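PDB 4KTB: putative uncharacterized protein from Jonesia denitrificans, which is of uncharacterised function but belongs to the NUDIX hydrolase superfamily and possibly cleaves diadenosine tetraphosphate (Ap4A) asymmetrically. Local coordinates for residues L39-A44 against H131-L136. Sequence-based numbering, arbitrary orientation.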
ATOM      1  N   LEU A  39     -18.446 -13.416   2.032  1.00 12.42           N
ATOM      2  CA  LEU A  39     -18.832 -12.427   3.023  1.00 12.53           C
ATOM      3  C   LEU A  39     -17.701 -11.438   3.180  1.00 10.52           C
ATOM      4  O   LEU A  39     -16.535 -11.821   3.140  1.00  6.34           O
ATOM      5  CB  LEU A  39     -19.097 -13.105   4.362  1.00 12.88           C
ATOM      6  CG  LEU A  39     -20.122 -14.220   4.257  1.00 15.41           C
ATOM      7  CD1 LEU A  39     -20.219 -15.041   5.539  1.00 12.68           C
ATOM      8  CD2 LEU A  39     -21.448 -13.593   3.894  1.00 16.46           C
ATOM      9  N   VAL A  40     -18.056 -10.170   3.375  1.00 11.66           N
ATOM     10  CA  VAL A  40     -17.066  -9.128   3.648  1.00  9.14           C
ATOM     11  C   VAL A  40     -16.700  -9.125   5.129  1.00  6.95           C
ATOM     12  O   VAL A  40     -17.555  -8.957   6.001  1.00  8.16           O
ATOM     13  CB  VAL A  40     -17.560  -7.736   3.254  1.00  5.70           C
ATOM     14  CG1 VAL A  40     -16.469  -6.720   3.498  1.00  6.16           C
ATOM     15  CG2 VAL A  40     -17.957  -7.723   1.792  1.00  5.85           C
ATOM     16  N   TYR A  41     -15.415  -9.312   5.392  1.00  5.46           N
ATOM     17  CA  TYR A  41     -14.879  -9.404   6.733  1.00  5.41           C
ATOM     18  C   TYR A  41     -13.805  -8.357   6.943  1.00  5.08           C
ATOM     19  O   TYR A  41     -13.309  -7.788   5.990  1.00  4.92           O
ATOM     20  CB  TYR A  41     -14.254 -10.789   6.934  1.00  5.64           C
ATOM     21  CG  TYR A  41     -15.199 -11.727   7.612  1.00  6.07           C
ATOM     22  CD1 TYR A  41     -16.443 -11.981   7.076  1.00  6.35           C
ATOM     23  CD2 TYR A  41     -14.866 -12.321   8.813  1.00  7.25           C
ATOM     24  CE1 TYR A  41     -17.324 -12.832   7.708  1.00 12.10           C
ATOM     25  CE2 TYR A  41     -15.737 -13.173   9.455  1.00 11.96           C
ATOM     26  CZ  TYR A  41     -16.962 -13.425   8.895  1.00 16.46           C
ATOM     27  OH  TYR A  41     -17.834 -14.271   9.529  1.00 26.35           O
ATOM     28  N   VAL A  42     -13.455  -8.117   8.203  1.00 11.49           N
ATOM     29  CA  VAL A  42     -12.226  -7.402   8.541  1.00 10.30           C
ATOM     30  C   VAL A  42     -11.391  -8.217   9.521  1.00 10.47           C
ATOM     31  O   VAL A  42     -11.927  -8.988  10.319  1.00  5.19           O
ATOM     32  CB  VAL A  42     -12.479  -5.993   9.172  1.00 10.95           C
ATOM     33  CG1 VAL A  42     -12.995  -4.987   8.137  1.00  6.38           C
ATOM     34  CG2 VAL A  42     -13.424  -6.096  10.368  1.00 12.42           C
ATOM     35  N   ASP A  43     -10.078  -8.038   9.435  1.00  8.89           N
ATOM     36  CA  ASP A  43      -9.169  -8.504  10.463  1.00 10.33           C
ATOM     37  C   ASP A  43      -8.391  -7.300  10.941  1.00 10.97           C
ATOM     38  O   ASP A  43      -7.952  -6.470  10.134  1.00 11.47           O
ATOM     39  CB  ASP A  43      -8.192  -9.553   9.921  1.00 13.99           C
ATOM     40  CG  ASP A  43      -8.828 -10.918   9.741  1.00 18.02           C
ATOM     41  OD1 ASP A  43      -8.919 -11.660  10.729  1.00 18.32           O
ATOM     42  OD2 ASP A  43      -9.222 -11.257   8.607  1.00 19.72           O
ATOM     43  N   ALA A  44      -8.253  -7.191  12.255  1.00  9.63           N
ATOM     44  CA  ALA A  44      -7.442  -6.142  12.843  1.00  7.59           C
ATOM     45  C   ALA A  44      -6.359  -6.812  13.654  1.00  6.92           C
ATOM     46  O   ALA A  44      -6.659  -7.626  14.517  1.00 13.18           O
ATOM     47  CB  ALA A  44      -8.283  -5.262  13.724  1.00 10.22           C
ATOM     48  N   HIS A 131     -17.678 -20.522   5.996  1.00 13.69           N
ATOM     49  CA  HIS A 131     -17.925 -19.551   4.961  1.00 13.52           C
ATOM     50  C   HIS A 131     -16.760 -19.317   4.025  1.00 12.80           C
ATOM     51  O   HIS A 131     -15.651 -19.796   4.252  1.00 16.53           O
ATOM     52  CB  HIS A 131     -18.356 -18.219   5.592  1.00 15.58           C
ATOM     53  CG  HIS A 131     -17.376 -17.658   6.583  1.00 15.88           C
ATOM     54  ND1 HIS A 131     -17.732 -17.342   7.877  1.00 17.50           N
ATOM     55  CD2 HIS A 131     -16.069 -17.327   6.465  1.00 16.50           C
ATOM     56  CE1 HIS A 131     -16.685 -16.847   8.514  1.00 15.12           C
ATOM     57  NE2 HIS A 131     -15.664 -16.821   7.681  1.00 15.61           N
ATOM     58  N   HIS A 132     -17.055 -18.590   2.953  1.00  8.08           N
ATOM     59  CA  HIS A 132     -16.049 -17.950   2.148  1.00  7.42           C
ATOM     60  C   HIS A 132     -16.054 -16.507   2.609  1.00 12.15           C
ATOM     61  O   HIS A 132     -17.030 -15.790   2.374  1.00  9.96           O
ATOM     62  CB  HIS A 132     -16.420 -18.034   0.673  1.00 10.80           C
ATOM     63  CG  HIS A 132     -15.489 -17.289  -0.259  1.00  8.24           C
ATOM     64  ND1 HIS A 132     -15.692 -17.241  -1.605  1.00  6.90           N
ATOM     65  CD2 HIS A 132     -14.350 -16.595  -0.004  1.00  6.31           C
ATOM     66  CE1 HIS A 132     -14.721 -16.520  -2.172  1.00  7.07           C
ATOM     67  NE2 HIS A 132     -13.910 -16.122  -1.225  1.00  6.02           N
ATOM     68  N   ALA A 133     -14.977 -16.101   3.281  1.00 10.50           N
ATOM     69  CA  ALA A 133     -14.827 -14.724   3.719  1.00  8.85           C
ATOM     70  C   ALA A 133     -13.646 -14.069   3.016  1.00 11.32           C
ATOM     71  O   ALA A 133     -12.545 -14.620   2.946  1.00 12.61           O
ATOM     72  CB  ALA A 133     -14.676 -14.627   5.218  1.00  7.13           C
ATOM     73  N   VAL A 134     -13.902 -12.881   2.488  1.00 13.12           N
ATOM     74  CA  VAL A 134     -12.868 -12.051   1.910  1.00  8.94           C
ATOM     75  C   VAL A 134     -12.609 -10.932   2.905  1.00 11.22           C
ATOM     76  O   VAL A 134     -13.463 -10.074   3.125  1.00  4.51           O
ATOM     77  CB  VAL A 134     -13.314 -11.482   0.562  1.00  9.99           C
ATOM     78  CG1 VAL A 134     -12.237 -10.565  -0.035  1.00 10.14           C
ATOM     79  CG2 VAL A 134     -13.621 -12.612  -0.403  1.00  6.86           C
ATOM     80  N   SER A 135     -11.428 -10.942   3.514  1.00  8.71           N
ATOM     81  CA  SER A 135     -11.179 -10.054   4.632  1.00 12.09           C
ATOM     82  C   SER A 135     -10.131  -8.985   4.370  1.00 11.09           C
ATOM     83  O   SER A 135      -9.013  -9.289   3.958  1.00 13.61           O
ATOM     84  CB  SER A 135     -10.768 -10.858   5.859  1.00  4.95           C
ATOM     85  OG  SER A 135     -10.783 -10.026   6.996  1.00  5.02           O
ATOM     86  N   LEU A 136     -10.491  -7.737   4.659  1.00  8.52           N
ATOM     87  CA  LEU A 136      -9.558  -6.612   4.586  1.00  9.54           C
ATOM     88  C   LEU A 136      -8.821  -6.483   5.908  1.00  9.52           C
ATOM     89  O   LEU A 136      -9.427  -6.210   6.949  1.00 11.75           O
ATOM     90  CB  LEU A 136     -10.305  -5.312   4.302  1.00 12.44           C
ATOM     91  CG  LEU A 136     -11.046  -5.295   2.973  1.00 10.38           C
ATOM     92  CD1 LEU A 136     -11.895  -4.043   2.840  1.00 12.43           C
ATOM     93  CD2 LEU A 136     -10.061  -5.357   1.843  1.00 11.94           C
TER
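Asp-43 and Ser-135 meet because chi1 of Asp-43 (-76°) sets CG beside its backbone N, while chi1 of Ser-135 (-169°) holds OG anti to N. The two strands are parallel neighbours in the mixed sheet of this NUDIX-clan fold, with Tyr-41 paired to Ser-135 and Val-42 to Leu-136. Five backbone hydrogen bonds join them, from Leu-39 N to His-132 O (2.8 Å) at one end to Asp-43 N to Leu-136 O (3.2 Å) at the other. Leu-39, Tyr-41, Ala-133 and Ser-135 share one face of the sheet. There the methyl of Ala-133 lies over the Tyr-41 ring as a CH-pi contact, CB 3.9 Å from the ring centroid, and His-131 reaches the tyrosine tip to tip, the ring planes inclined at 48°. Leu-39 crosses His-131, its CD1 3.7 Å from His-131 CB. An alanine in place of Tyr-41 would probably uncover the Ala-133 methyl and leave the His-131 imidazole freer to turn. On the other face, Val-42 packs against helix 85-97, while Val-40 and Leu-136 meet their own counterparts in the second subunit, placing the pairing at a subunit interface. His-132 ND1 bonds to His-82 N of that subunit. Buried Asp-43 OD2 accepts two hydroxyls, Tyr-117 OH and Ser-135 OG, the latter at 2.6 Å from above the carboxylate plane.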